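Local coordinates for sporozoite microneme protein essential for cell traversal (Plasmodium berghei, PDB 4U5A) that is essential for Plasmodium sporozoites to traverse host cells, at residues 32-35 against 36-39; 118-121 against 122-126. One frame throughout, in Å; residues are numbered along the deposited sequence.

Contact 1: residues 32-35 against 36-39; sequences IKDL and FLDI
Ile32 and Phe36 meet one turn apart on helix 10-39, one of the long helices of this four-helix bundle, close to the helix's C-terminal end. Their side chains lie alongside each other and point the same way. The CG2 methyl of Ile32 does the touching, 4.1 Å from Phe36 CE2. With chi1 at -57°, CG1 of Ile32 stands beside the backbone N and CG2 is the branch anti to it, turned to the ring, which leaves the longer CG1 arm to lead away. The carbonyl oxygen Ile32 O sits at the edge of the phenyl group, near its plane, 3.5 Å from Phe36 CD2, and the same oxygen accepts Phe36 N at 3.0 Å with a nearly straight N-H...O angle of 165°. Backbone and side chain of Phe36 thus meet the same peptide carbonyl. This is the packed side of the turn: Ile32 reaches Leu65 on helix 59-84, the phenylalanine lies on Pro61 and Tyr57, and Leu35 faces helix 88-126.

The other side is looser and more open to solvent. There the backbone is as regular as before, with Leu37 N 2.9 Å from Lys33 O and Asp38 N 2.9 Å from Asp34 O, but the side chains share little. Asp34 and Asp38 carry like charges, their OD1 atoms 6.0 Å apart, and Asp38 is exposed to solvent. Lys33, bent at chi2 and chi4, brings just its CE methylene to Leu37, 4.0 Å from the CD2 methyl.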
ATOM      1  N   ILE A  32      -3.170   3.874   4.414  1.00 48.21           N
ATOM      2  CA  ILE A  32      -1.820   3.892   4.987  1.00 46.93           C
ATOM      3  C   ILE A  32      -1.585   5.161   5.822  1.00 50.43           C
ATOM      4  O   ILE A  32      -0.955   5.121   6.896  1.00 60.92           O
ATOM      5  CB  ILE A  32      -0.751   3.771   3.888  1.00 39.63           C
ATOM      6  CG1 ILE A  32      -0.987   2.498   3.069  1.00 38.54           C
ATOM      7  CG2 ILE A  32       0.644   3.758   4.490  1.00 37.34           C
ATOM      8  CD1 ILE A  32       0.004   2.298   1.937  1.00 37.85           C
ATOM      9  N   LYS A  33      -2.098   6.287   5.335  1.00 47.34           N
ATOM     10  CA  LYS A  33      -2.028   7.522   6.102  1.00 54.47           C
ATOM     11  C   LYS A  33      -2.720   7.323   7.442  1.00 55.95           C
ATOM     12  O   LYS A  33      -2.227   7.781   8.462  1.00 54.17           O
ATOM     13  CB  LYS A  33      -2.652   8.696   5.344  1.00 51.21           C
ATOM     14  CG  LYS A  33      -2.412  10.034   6.026  1.00 66.99           C
ATOM     15  CD  LYS A  33      -0.921  10.297   6.218  1.00 77.05           C
ATOM     16  CE  LYS A  33      -0.667  11.636   6.900  1.00 69.28           C
ATOM     17  NZ  LYS A  33      -1.305  12.775   6.185  1.00 77.88           N
ATOM     18  N   ASP A  34      -3.866   6.639   7.430  1.00 60.45           N
ATOM     19  CA  ASP A  34      -4.578   6.300   8.662  1.00 58.83           C
ATOM     20  C   ASP A  34      -3.727   5.431   9.579  1.00 54.46           C
ATOM     21  O   ASP A  34      -3.790   5.572  10.799  1.00 50.48           O
ATOM     22  CB  ASP A  34      -5.896   5.587   8.358  1.00 52.42           C
ATOM     23  CG  ASP A  34      -6.971   6.530   7.868  1.00 69.17           C
ATOM     24  OD1 ASP A  34      -6.783   7.760   7.997  1.00 64.32           O
ATOM     25  OD2 ASP A  34      -8.002   6.041   7.358  1.00 59.51           O
ATOM     26  N   LEU A  35      -2.937   4.530   8.997  1.00 53.95           N
ATOM     27  CA  LEU A  35      -2.001   3.742   9.794  1.00 50.16           C
ATOM     28  C   LEU A  35      -1.078   4.681  10.558  1.00 55.52           C
ATOM     29  O   LEU A  35      -0.994   4.633  11.795  1.00 61.65           O
ATOM     30  CB  LEU A  35      -1.173   2.799   8.918  1.00 43.55           C
ATOM     31  CG  LEU A  35      -1.829   1.537   8.356  1.00 56.67           C
ATOM     32  CD1 LEU A  35      -0.812   0.714   7.579  1.00 49.39           C
ATOM     33  CD2 LEU A  35      -2.454   0.710   9.465  1.00 52.08           C
ATOM     34  N   PHE A  36      -0.406   5.555   9.814  1.00 63.73           N
ATOM     35  CA  PHE A  36       0.533   6.488  10.430  1.00 59.50           C
ATOM     36  C   PHE A  36      -0.118   7.427  11.456  1.00 64.97           C
ATOM     37  O   PHE A  36       0.459   7.686  12.506  1.00 59.27           O
ATOM     38  CB  PHE A  36       1.241   7.306   9.350  1.00 45.15           C
ATOM     39  CG  PHE A  36       2.444   6.620   8.771  1.00 42.41           C
ATOM     40  CD1 PHE A  36       3.674   6.707   9.400  1.00 43.13           C
ATOM     41  CD2 PHE A  36       2.343   5.883   7.601  1.00 45.71           C
ATOM     42  CE1 PHE A  36       4.786   6.077   8.874  1.00 46.43           C
ATOM     43  CE2 PHE A  36       3.449   5.248   7.066  1.00 44.33           C
ATOM     44  CZ  PHE A  36       4.674   5.345   7.705  1.00 47.69           C
ATOM     45  N   LEU A  37      -1.321   7.913  11.164  1.00 58.08           N
ATOM     46  CA  LEU A  37      -2.034   8.802  12.078  1.00 57.39           C
ATOM     47  C   LEU A  37      -2.404   8.081  13.367  1.00 65.00           C
ATOM     48  O   LEU A  37      -2.289   8.641  14.458  1.00 67.16           O
ATOM     49  CB  LEU A  37      -3.292   9.367  11.411  1.00 55.25           C
ATOM     50  CG  LEU A  37      -3.082  10.328  10.236  1.00 62.48           C
ATOM     51  CD1 LEU A  37      -4.407  10.872   9.735  1.00 66.29           C
ATOM     52  CD2 LEU A  37      -2.148  11.465  10.619  1.00 64.55           C
ATOM     53  N   ASP A  38      -2.867   6.841  13.235  1.00 66.24           N
ATOM     54  CA  ASP A  38      -3.228   6.033  14.392  1.00 66.56           C
ATOM     55  C   ASP A  38      -1.998   5.746  15.245  1.00 67.32           C
ATOM     56  O   ASP A  38      -2.090   5.657  16.470  1.00 80.00           O
ATOM     57  CB  ASP A  38      -3.892   4.724  13.958  1.00 55.07           C
ATOM     58  CG  ASP A  38      -5.269   4.937  13.366  1.00 69.55           C
ATOM     59  OD1 ASP A  38      -5.877   5.995  13.639  1.00 68.69           O
ATOM     60  OD2 ASP A  38      -5.739   4.052  12.620  1.00 85.27           O
ATOM     61  N   ILE A  39      -0.843   5.615  14.599  1.00 61.57           N
ATOM     62  CA  ILE A  39       0.400   5.429  15.344  1.00 57.98           C
ATOM     63  C   ILE A  39       0.816   6.718  16.053  1.00 65.60           C
ATOM     64  O   ILE A  39       1.342   6.680  17.165  1.00 78.32           O
ATOM     65  CB  ILE A  39       1.551   4.958  14.430  1.00 65.48           C
ATOM     66  CG1 ILE A  39       1.195   3.630  13.761  1.00 61.26           C
ATOM     67  CG2 ILE A  39       2.844   4.803  15.222  1.00 41.03           C
ATOM     68  CD1 ILE A  39       2.315   3.051  12.921  1.00 55.77           C
TER

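Contact 2: residues 118-121 against 122-126; sequences LNKS and HIILK
Ile123 N donates to Asn119 O at 2.9 Å, and the isoleucine side chain then grows back over the preceding turn of helix 88-126. Its CB faces two carbonyl oxygens of that turn, 3.5 Å from Lys120 O and 3.6 Å from Asn119 O. CG1 stands beside the backbone N (chi1 -69°), which directs this arm back toward Asn119 O, 3.2 Å away. With chi2 extended, the CD1 tip still lies near that oxygen, at 3.7 Å. The CG2 branch leads elsewhere, to Ile39 of helix 10-39, while Phe173 and Ile174 of helix 167-197 also border the side chain.

The neighbouring bonds keep the same spacing. The bond from Ile124 N to Lys120 O is nearly straight, at 172°. The CD1 methyl of Ile124 is 4.4 Å from Lys120 CG, a loose approach. His122, next along, sets its ring edge-to-face with the same Phe173. The Ser121 hydroxyl OG makes a weak hydrogen bond back to Glu117 O. Successive i to i+4 backbone bonds, with isoleucines turned to neighbouring helices, are what a regular alpha-helix of a four-helix bundle provides.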
ATOM      1  N   LEU A 118      -0.706  -5.157  11.472  1.00 43.88           N
ATOM      2  CA  LEU A 118      -0.113  -5.891  12.585  1.00 36.03           C
ATOM      3  C   LEU A 118       1.165  -5.194  13.079  1.00 49.94           C
ATOM      4  O   LEU A 118       1.416  -5.127  14.290  1.00 51.89           O
ATOM      5  CB  LEU A 118       0.169  -7.343  12.193  1.00 46.05           C
ATOM      6  CG  LEU A 118       0.706  -8.242  13.311  1.00 47.58           C
ATOM      7  CD1 LEU A 118      -0.283  -8.284  14.461  1.00 38.76           C
ATOM      8  CD2 LEU A 118       0.972  -9.653  12.806  1.00 38.41           C
ATOM      9  N   ASN A 119       1.957  -4.665  12.145  1.00 51.23           N
ATOM     10  CA  ASN A 119       3.147  -3.883  12.501  1.00 51.60           C
ATOM     11  C   ASN A 119       2.812  -2.628  13.324  1.00 43.48           C
ATOM     12  O   ASN A 119       3.513  -2.297  14.286  1.00 48.68           O
ATOM     13  CB  ASN A 119       3.918  -3.478  11.238  1.00 44.03           C
ATOM     14  CG  ASN A 119       4.799  -4.598  10.690  1.00 49.30           C
ATOM     15  OD1 ASN A 119       5.240  -5.486  11.424  1.00 44.66           O
ATOM     16  ND2 ASN A 119       5.065  -4.552   9.388  1.00 50.20           N
ATOM     17  N   LYS A 120       1.740  -1.940  12.935  1.00 36.56           N
ATOM     18  CA  LYS A 120       1.241  -0.768  13.656  1.00 35.18           C
ATOM     19  C   LYS A 120       0.848  -1.122  15.082  1.00 56.79           C
ATOM     20  O   LYS A 120       1.255  -0.446  16.034  1.00 57.57           O
ATOM     21  CB  LYS A 120       0.041  -0.160  12.926  1.00 40.69           C
ATOM     22  CG  LYS A 120      -0.914   0.613  13.833  1.00 51.23           C
ATOM     23  CD  LYS A 120      -2.209   0.966  13.116  1.00 63.62           C
ATOM     24  CE  LYS A 120      -3.421   0.703  13.997  1.00 75.67           C
ATOM     25  NZ  LYS A 120      -3.563  -0.756  14.269  1.00 59.98           N
ATOM     26  N   SER A 121       0.047  -2.179  15.222  1.00 61.08           N
ATOM     27  CA  SER A 121      -0.368  -2.645  16.542  1.00 50.59           C
ATOM     28  C   SER A 121       0.849  -2.969  17.403  1.00 50.16           C
ATOM     29  O   SER A 121       0.911  -2.603  18.582  1.00 48.64           O
ATOM     30  CB  SER A 121      -1.279  -3.869  16.426  1.00 44.43           C
ATOM     31  OG  SER A 121      -2.518  -3.535  15.820  1.00 50.00           O
ATOM     32  N   HIS A 122       1.816  -3.653  16.798  1.00 43.81           N
ATOM     33  CA  HIS A 122       3.054  -4.014  17.478  1.00 41.25           C
ATOM     34  C   HIS A 122       3.792  -2.771  17.988  1.00 55.04           C
ATOM     35  O   HIS A 122       4.286  -2.748  19.125  1.00 61.06           O
ATOM     36  CB  HIS A 122       3.947  -4.822  16.531  1.00 35.26           C
ATOM     37  CG  HIS A 122       5.073  -5.532  17.212  1.00 47.50           C
ATOM     38  ND1 HIS A 122       5.232  -5.545  18.582  1.00 62.11           N
ATOM     39  CD2 HIS A 122       6.101  -6.260  16.711  1.00 45.47           C
ATOM     40  CE1 HIS A 122       6.307  -6.245  18.894  1.00 48.83           C
ATOM     41  NE2 HIS A 122       6.853  -6.691  17.775  1.00 43.94           N
ATOM     42  N   ILE A 123       3.858  -1.737  17.150  1.00 52.60           N
ATOM     43  CA  ILE A 123       4.529  -0.494  17.521  1.00 59.59           C
ATOM     44  C   ILE A 123       3.808   0.213  18.671  1.00 59.46           C
ATOM     45  O   ILE A 123       4.444   0.637  19.641  1.00 49.20           O
ATOM     46  CB  ILE A 123       4.643   0.474  16.320  1.00 59.30           C
ATOM     47  CG1 ILE A 123       5.629  -0.072  15.279  1.00 62.88           C
ATOM     48  CG2 ILE A 123       5.087   1.855  16.778  1.00 38.46           C
ATOM     49  CD1 ILE A 123       5.632   0.699  13.971  1.00 44.03           C
ATOM     50  N   ILE A 124       2.488   0.343  18.558  1.00 54.37           N
ATOM     51  CA  ILE A 124       1.696   0.982  19.610  1.00 57.73           C
ATOM     52  C   ILE A 124       1.873   0.255  20.938  1.00 65.62           C
ATOM     53  O   ILE A 124       2.045   0.890  21.973  1.00 65.05           O
ATOM     54  CB  ILE A 124       0.194   1.055  19.248  1.00 59.24           C
ATOM     55  CG1 ILE A 124      -0.057   2.192  18.252  1.00 54.13           C
ATOM     56  CG2 ILE A 124      -0.642   1.318  20.481  1.00 57.83           C
ATOM     57  CD1 ILE A 124      -1.511   2.341  17.819  1.00 55.34           C
ATOM     58  N   LEU A 125       1.854  -1.074  20.907  1.00 62.95           N
ATOM     59  CA  LEU A 125       2.045  -1.841  22.132  1.00 57.26           C
ATOM     60  C   LEU A 125       3.441  -1.659  22.732  1.00 62.32           C
ATOM     61  O   LEU A 125       3.572  -1.338  23.915  1.00 68.58           O
ATOM     62  CB  LEU A 125       1.784  -3.328  21.884  1.00 56.47           C
ATOM     63  CG  LEU A 125       0.318  -3.739  21.746  1.00 61.36           C
ATOM     64  CD1 LEU A 125       0.170  -5.252  21.698  1.00 53.09           C
ATOM     65  CD2 LEU A 125      -0.482  -3.162  22.897  1.00 47.78           C
ATOM     66  N   LYS A 126       4.480  -1.863  21.924  1.00 58.65           N
ATOM     67  CA  LYS A 126       5.846  -1.866  22.450  1.00 53.69           C
ATOM     68  C   LYS A 126       6.272  -0.519  23.039  1.00 68.56           C
ATOM     69  O   LYS A 126       7.051  -0.478  23.992  1.00 78.63           O
ATOM     70  CB  LYS A 126       6.840  -2.304  21.370  1.00 53.94           C
ATOM     71  CG  LYS A 126       8.271  -2.464  21.885  1.00 47.65           C
ATOM     72  CD  LYS A 126       9.177  -3.107  20.846  1.00 51.00           C
ATOM     73  CE  LYS A 126      10.559  -3.417  21.412  1.00 63.38           C
ATOM     74  NZ  LYS A 126      11.336  -2.196  21.757  1.00 77.20           N
TER

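From the N terminus, contact 1 comes first, in the closing turns of helix 10-39; the chain then passes through helices 49-57 and 59-84 before helix 88-126 ends in contact 2. Each contact joins two consecutive segments of one helix, through residues about one turn apart, so neither closes a long loop, and the two follow in series without nesting or crossing. In space they are neighbours, their centres about 12 Å apart, and the two helix ends run in roughly the same direction. Lys120 CD packs on Leu35 CD2 at 3.7 Å, and Asp38 O meets Ile124 CD1 at 3.6 Å. Helices 10-39 and 88-126 are thereby tied together at one end of the bundle.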